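PDB 2QS8: Xaa-Pro Dipeptidase from Alteromonas macleodii, which probably cleaves dipeptides or releases the carboxy-terminal residue of short peptides, as a metal-dependent TIM-barrel enzyme of the amidohydrolase superfamily. Local coordinates for residues 306-309 with 310-314; 264-267 with 268-272; 353-356 with 357-361. All coordinates share one frame; numbering follows the deposited sequence.

Interaction 1. Residues 306-309 with 310-314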
loop_
_atom_site.group_PDB
_atom_site.type_symbol
_atom_site.label_atom_id
_atom_site.label_comp_id
_atom_site.label_asym_id
_atom_site.label_seq_id
_atom_site.Cartn_x
_atom_site.Cartn_y
_atom_site.Cartn_z
ATOM N N GLY A 306 33.021 11.195 11.824
ATOM C CA GLY A 306 33.447 12.364 12.579
ATOM C C GLY A 306 34.636 13.213 12.118
ATOM O O GLY A 306 34.504 14.430 12.003
ATOM N N PRO A 307 35.809 12.613 11.858
ATOM C CA PRO A 307 37.005 13.351 11.422
ATOM C C PRO A 307 36.931 14.052 10.066
ATOM O O PRO A 307 37.626 15.040 9.837
ATOM C CB PRO A 307 38.101 12.280 11.432
ATOM C CG PRO A 307 37.571 11.220 12.373
ATOM C CD PRO A 307 36.113 11.182 12.027
ATOM N N GLN A 308 36.090 13.537 9.175
ATOM C CA GLN A 308 35.950 14.083 7.828
ATOM C C GLN A 308 35.133 15.370 7.693
ATOM O O GLN A 308 35.315 16.113 6.736
ATOM C CB GLN A 308 35.358 13.008 6.912
ATOM C CG GLN A 308 35.145 13.427 5.461
ATOM C CD GLN A 308 36.432 13.834 4.768
ATOM O OE1 GLN A 308 37.421 13.101 4.801
ATOM N NE2 GLN A 308 36.424 15.002 4.129
ATOM N N ILE A 309 34.234 15.638 8.633
ATOM C CA ILE A 309 33.406 16.836 8.533
ATOM C C ILE A 309 34.201 18.140 8.438
ATOM O O ILE A 309 33.925 18.969 7.576
ATOM C CB ILE A 309 32.401 16.911 9.701
ATOM C CG1 ILE A 309 31.411 15.746 9.588
ATOM C CG2 ILE A 309 31.640 18.228 9.661
ATOM C CD1 ILE A 309 30.331 15.727 10.653
ATOM N N SER A 310 35.190 18.316 9.312
ATOM C CA SER A 310 36.015 19.525 9.299
ATOM C C SER A 310 36.682 19.720 7.938
ATOM O O SER A 310 36.801 20.845 7.441
ATOM C CB SER A 310 37.092 19.447 10.383
ATOM O OG SER A 310 37.952 18.343 10.159
ATOM N N ASP A 311 37.116 18.619 7.337
ATOM C CA ASP A 311 37.771 18.672 6.043
ATOM C C ASP A 311 36.760 18.984 4.942
ATOM O O ASP A 311 37.032 19.784 4.050
ATOM C CB ASP A 311 38.472 17.348 5.754
ATOM C CG ASP A 311 39.394 17.441 4.564
ATOM O OD1 ASP A 311 40.347 18.249 4.630
ATOM O OD2 ASP A 311 39.166 16.722 3.567
ATOM N N THR A 312 35.593 18.353 5.002
ATOM C CA THR A 312 34.551 18.598 4.017
ATOM C C THR A 312 34.075 20.052 4.101
ATOM O O THR A 312 33.793 20.686 3.085
ATOM C CB THR A 312 33.359 17.647 4.240
ATOM O OG1 THR A 312 33.737 16.321 3.849
ATOM C CG2 THR A 312 32.156 18.077 3.430
ATOM N N PHE A 313 34.001 20.580 5.316
ATOM C CA PHE A 313 33.565 21.958 5.523
ATOM C C PHE A 313 34.412 22.956 4.737
ATOM O O PHE A 313 33.879 23.827 4.050
ATOM C CB PHE A 313 33.632 22.319 7.012
ATOM C CG PHE A 313 33.356 23.772 7.294
ATOM C CD1 PHE A 313 32.054 24.251 7.319
ATOM C CD2 PHE A 313 34.406 24.667 7.508
ATOM C CE1 PHE A 313 31.785 25.594 7.555
ATOM C CE2 PHE A 313 34.149 26.015 7.743
ATOM C CZ PHE A 313 32.833 26.479 7.767
ATOM N N ARG A 314 35.734 22.833 4.859
ATOM C CA ARG A 314 36.659 23.725 4.167
ATOM C C ARG A 314 36.422 23.668 2.667
ATOM O O ARG A 314 36.306 24.705 2.013
ATOM C CB ARG A 314 38.107 23.345 4.480
ATOM C CG ARG A 314 39.140 24.121 3.683
ATOM C CD ARG A 314 40.552 23.656 4.007
ATOM N NE ARG A 314 40.995 24.064 5.343
ATOM C CZ ARG A 314 41.263 25.321 5.692
ATOM N NH1 ARG A 314 41.134 26.299 4.806
ATOM N NH2 ARG A 314 41.667 25.601 6.925
#
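Thr312 OG1, on helix 299-319, an outer helix of the amidohydrolase TIM barrel, is held by two groups. Gln308 NE2 donates to it across one helical turn at 3.0 Å, with an N-H...O angle of 165°. The bond lies close to the plane of the Gln308 amide. The second group is the backbone oxygen of Thr257, in a loop beside the helix. The same Gln308 NE2 also donates to Asp311 OD2 at 3.3 Å. This bond is less straight and tilts from the amide plane. It uses the anti lone pair of OD2, and the amide and carboxylate planes stand 80° apart. Two bonds on one nitrogen should fix the rotation of the amide. The chain of Gln308 gets there by a bend: CG is anti to the backbone N (chi1 180°), and a turn at chi2 swings NE2 along the helix. Asp311 OD2 has a stronger partner in Lys315, its salt bridge one turn further on. Two backbone bonds join the same turn, Thr312 N to Gln308 O and Phe313 N to Ile309 O, both 2.8 Å. The side chain of Ile309 touches the bound methionine, so this turn lines part of the ligand pocket. Ser310 OG turns back to Pro307 O in a weak bond of 3.3 Å.

Interaction 2. Residues 264-267 with 268-272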
loop_
_atom_site.group_PDB
_atom_site.type_symbol
_atom_site.label_atom_id
_atom_site.label_comp_id
_atom_site.label_asym_id
_atom_site.label_seq_id
_atom_site.Cartn_x
_atom_site.Cartn_y
_atom_site.Cartn_z
HETATM N N MSE A 264 28.555 19.116 -4.567
HETATM C CA MSE A 264 28.795 20.519 -4.303
HETATM C C MSE A 264 28.243 21.421 -5.389
HETATM O O MSE A 264 27.584 22.408 -5.083
HETATM C CB MSE A 264 30.281 20.757 -4.113
HETATM C CG MSE A 264 30.806 20.055 -2.882
HETATM SE SE MSE A 264 32.628 20.623 -2.368
HETATM C CE MSE A 264 33.736 19.392 -3.380
ATOM N N ASP A 265 28.493 21.084 -6.652
ATOM C CA ASP A 265 27.969 21.889 -7.747
ATOM C C ASP A 265 26.443 21.795 -7.784
ATOM O O ASP A 265 25.757 22.765 -8.108
ATOM C CB ASP A 265 28.555 21.439 -9.088
ATOM C CG ASP A 265 30.035 21.774 -9.218
ATOM O OD1 ASP A 265 30.423 22.890 -8.816
ATOM O OD2 ASP A 265 30.809 20.938 -9.731
ATOM N N LEU A 266 25.908 20.627 -7.461
ATOM C CA LEU A 266 24.463 20.463 -7.444
ATOM C C LEU A 266 23.866 21.378 -6.382
ATOM O O LEU A 266 22.866 22.038 -6.622
ATOM C CB LEU A 266 24.089 19.008 -7.154
ATOM C CG LEU A 266 24.224 18.056 -8.343
ATOM C CD1 LEU A 266 24.043 16.622 -7.880
ATOM C CD2 LEU A 266 23.180 18.414 -9.403
HETATM N N MSE A 267 24.485 21.427 -5.206
HETATM C CA MSE A 267 23.979 22.280 -4.140
HETATM C C MSE A 267 24.040 23.757 -4.498
HETATM O O MSE A 267 23.160 24.531 -4.123
HETATM C CB MSE A 267 24.754 22.028 -2.857
HETATM C CG MSE A 267 24.351 20.751 -2.170
HETATM SE SE MSE A 267 25.420 20.546 -0.548
HETATM C CE MSE A 267 24.445 21.757 0.674
ATOM N N ILE A 268 25.077 24.138 -5.235
ATOM C CA ILE A 268 25.227 25.517 -5.658
ATOM C C ILE A 268 24.155 25.853 -6.693
ATOM O O ILE A 268 23.537 26.910 -6.637
ATOM C CB ILE A 268 26.617 25.757 -6.276
ATOM C CG1 ILE A 268 27.686 25.573 -5.197
ATOM C CG2 ILE A 268 26.697 27.158 -6.864
ATOM C CD1 ILE A 268 29.097 25.601 -5.722
ATOM N N GLU A 269 23.935 24.940 -7.628
ATOM C CA GLU A 269 22.943 25.144 -8.680
ATOM C C GLU A 269 21.513 25.220 -8.160
ATOM O O GLU A 269 20.698 25.976 -8.682
ATOM C CB GLU A 269 23.040 24.014 -9.697
ATOM C CG GLU A 269 22.120 24.151 -10.892
ATOM C CD GLU A 269 21.997 22.847 -11.672
ATOM O OE1 GLU A 269 23.042 22.221 -11.969
ATOM O OE2 GLU A 269 20.854 22.447 -11.989
ATOM N N ASN A 270 21.213 24.421 -7.140
ATOM C CA ASN A 270 19.876 24.378 -6.559
ATOM C C ASN A 270 19.724 25.330 -5.371
ATOM O O ASN A 270 18.633 25.487 -4.836
ATOM C CB ASN A 270 19.541 22.946 -6.115
ATOM C CG ASN A 270 19.395 21.982 -7.287
ATOM O OD1 ASN A 270 18.444 22.067 -8.061
ATOM N ND2 ASN A 270 20.342 21.064 -7.419
ATOM N N GLY A 271 20.825 25.957 -4.968
ATOM C CA GLY A 271 20.789 26.873 -3.839
ATOM C C GLY A 271 20.463 26.172 -2.531
ATOM O O GLY A 271 19.685 26.677 -1.727
ATOM N N THR A 272 21.061 25.004 -2.320
ATOM C CA THR A 272 20.822 24.228 -1.102
ATOM C C THR A 272 21.772 24.672 0.005
ATOM O O THR A 272 22.937 24.935 -0.260
ATOM C CB THR A 272 21.059 22.729 -1.348
ATOM O OG1 THR A 272 20.535 22.356 -2.631
ATOM C CG2 THR A 272 20.369 21.915 -0.259
HETATM O O HOH W 1 24.701 26.330 -2.059
#
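Residues 264-267 and 268-272 form the last turns of helix 261-270 and the exit into strand 273-275. Three i to i+4 backbone bonds run through it, ending with Asn270 N to Leu266 O at 2.9 Å. The helix then stops in a Schellman motif. Gly271 is the C-prime residue, and its positive phi (65°) turns the chain. Thr272 N reaches back to Met267 O at 2.8 Å, in the carbonyl plane, while Gly271 N makes a weak bond to Ile268 O. A water joins the two ends of this turn. It donates to Thr272 O at 2.9 Å and weakly to Met267 O.

Asn270 adds a side-chain bond. Its CG lies beside the backbone N (chi1 -67°), which folds ND2 back over Leu266 O at 2.8 Å. ND2 comes from above the carbonyl plane and not on a lone pair, with a bent N-H...O angle of 133°. Asn270 N arrives from the opposite face. Met267, a selenomethionine, crosses the Thr272 side chain at about a right angle. Its CG lies 3.9 Å from Thr272 CB. A bend at chi3 carries CE to within 3.6 Å of Thr272 O. The Met267 side chain also packs on Met242 and Ile246 of helix 239-248. The helix end is thus closed in two ways. Leu266 O takes two N-H groups and Met267 O takes Thr272 N and, weakly, the water, while the apolar Met267 chain lies against the residue that leads into the strand.

Interaction 3. Residues 353-356 with 357-361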
loop_
_atom_site.group_PDB
_atom_site.type_symbol
_atom_site.label_atom_id
_atom_site.label_comp_id
_atom_site.label_asym_id
_atom_site.label_seq_id
_atom_site.Cartn_x
_atom_site.Cartn_y
_atom_site.Cartn_z
ATOM N N LYS A 353 32.173 36.090 8.439
ATOM C CA LYS A 353 31.354 35.235 7.594
ATOM C C LYS A 353 30.679 34.176 8.455
ATOM O O LYS A 353 29.549 33.772 8.181
ATOM C CB LYS A 353 32.204 34.568 6.521
ATOM C CG LYS A 353 31.753 34.892 5.101
ATOM C CD LYS A 353 31.736 36.399 4.820
ATOM C CE LYS A 353 31.338 36.686 3.372
ATOM N NZ LYS A 353 31.206 38.147 3.101
ATOM N N ALA A 354 31.373 33.748 9.501
ATOM C CA ALA A 354 30.837 32.753 10.411
ATOM C C ALA A 354 29.645 33.335 11.163
ATOM O O ALA A 354 28.611 32.681 11.286
ATOM C CB ALA A 354 31.914 32.302 11.392
ATOM N N ILE A 355 29.781 34.560 11.663
ATOM C CA ILE A 355 28.684 35.187 12.389
ATOM C C ILE A 355 27.486 35.432 11.468
ATOM O O ILE A 355 26.337 35.335 11.896
ATOM C CB ILE A 355 29.113 36.521 13.017
ATOM C CG1 ILE A 355 30.233 36.271 14.023
ATOM C CG2 ILE A 355 27.932 37.170 13.710
ATOM C CD1 ILE A 355 30.840 37.518 14.600
ATOM N N GLN A 356 27.759 35.741 10.203
ATOM C CA GLN A 356 26.678 35.989 9.258
ATOM C C GLN A 356 25.950 34.688 8.929
ATOM O O GLN A 356 24.774 34.702 8.566
ATOM C CB GLN A 356 27.220 36.654 7.980
ATOM C CG GLN A 356 27.891 37.998 8.255
ATOM C CD GLN A 356 28.264 38.763 7.001
ATOM O OE1 GLN A 356 28.814 38.207 6.059
ATOM N NE2 GLN A 356 27.977 40.059 6.997
ATOM N N SER A 357 26.641 33.562 9.085
ATOM C CA SER A 357 26.034 32.274 8.801
ATOM C C SER A 357 25.079 31.851 9.918
ATOM O O SER A 357 24.293 30.930 9.743
ATOM C CB SER A 357 27.107 31.198 8.623
ATOM O OG SER A 357 27.550 30.725 9.879
ATOM N N ALA A 358 25.152 32.522 11.061
ATOM C CA ALA A 358 24.287 32.200 12.189
ATOM C C ALA A 358 23.258 33.300 12.418
ATOM O O ALA A 358 22.532 33.284 13.409
ATOM C CB ALA A 358 25.116 32.001 13.436
ATOM N N THR A 359 23.204 34.254 11.494
ATOM C CA THR A 359 22.264 35.364 11.581
ATOM C C THR A 359 21.389 35.475 10.319
ATOM O O THR A 359 20.231 35.061 10.320
ATOM C CB THR A 359 23.012 36.707 11.834
ATOM O OG1 THR A 359 24.133 36.819 10.952
ATOM C CG2 THR A 359 23.508 36.770 13.253
HETATM N N MSE A 360 21.950 36.020 9.243
HETATM C CA MSE A 360 21.216 36.173 7.983
HETATM C C MSE A 360 21.087 34.879 7.175
HETATM O O MSE A 360 20.063 34.631 6.537
HETATM C CB MSE A 360 21.881 37.249 7.105
HETATM C CG MSE A 360 21.642 38.676 7.590
HETATM SE SE MSE A 360 19.703 38.928 7.622
HETATM C CE MSE A 360 19.246 38.647 5.718
ATOM N N GLU A 361 22.125 34.056 7.171
ATOM C CA GLU A 361 22.043 32.809 6.414
ATOM C C GLU A 361 21.022 31.853 7.022
ATOM O O GLU A 361 20.260 31.193 6.303
ATOM C CB GLU A 361 23.419 32.148 6.331
ATOM C CG GLU A 361 24.391 32.951 5.474
ATOM C CD GLU A 361 23.775 33.367 4.135
ATOM O OE1 GLU A 361 23.687 32.520 3.225
ATOM O OE2 GLU A 361 23.364 34.538 4.000
#
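Ser357 and Thr359 both turn their hydroxyls back onto carbonyls of the preceding helix turn, but they meet different oxygens. Ser357 OG donates to Ala354 O at 2.6 Å, tilted from the carbonyl plane. Its chi1 of 81° sets OG between the backbone N and the carbonyl carbon, facing back along the helix. The backbone bonds of Ser357 N to Lys353 O and Ala354 O are both weak, so the hydroxyl is the firmer link to Ala354 O.

Thr359 OG1 donates to Ile355 O at 2.8 Å. Ala358 N donates to the same oxygen at 3.2 Å, from the opposite face and well above the carbonyl plane. Ile355 O is therefore held from both faces. With chi1 at 46°, OG1 of Thr359 also rests on Gln356 CA at 3.2 Å. The CG2 methyl of Thr359 lies 3.5 Å from Ile355 O, and its side chain packs on Pro63 and Leu65 of strand 60-67. A valine in place of Thr359 would probably leave Ile355 O with the above-plane bond from Ala358 N and loosen the hold of this turn on the helix end.

Glu361 follows the turn, at the start of the second helix. Its N donates to Gln356 O at 3.1 Å with an N-H...O angle of 174°, nearly along the C=O axis. Its CG sits 3.6 Å from that oxygen. The bend at chi2 leads the carboxylate away to Lys364, its salt-bridge partner, and to Tyr273 OH. Gln356 NE2 makes a weak bond to Asp22. This is a short turn between two helices, with Thr359 at the N-cap position of the second. Ala358 and Thr359 lie between helix 351-357 and helix 360-365, against strand 60-67 of the amidohydrolase barrel.

In the fold
All three contacts are local and share no element. Interaction 1 lies within helix 299-319, interaction 2 ends helix 261-270, and interaction 3 spans helices 351-357 and 360-365. No two of them touch. Interaction 3 is the buried one, its centre about 12 Å from that of the chain. Interactions 1 and 2, with centres at about 18 and 20 Å, are partly buried. Side-chain amide bonds follow the helix surface in interaction 1, while backbone, water and amide end the helix in interaction 2. In interaction 3 hydroxyls close the end of the first helix, and a backbone bond links it to the second. Of the three, interaction 1 holds a residue of the methionine pocket.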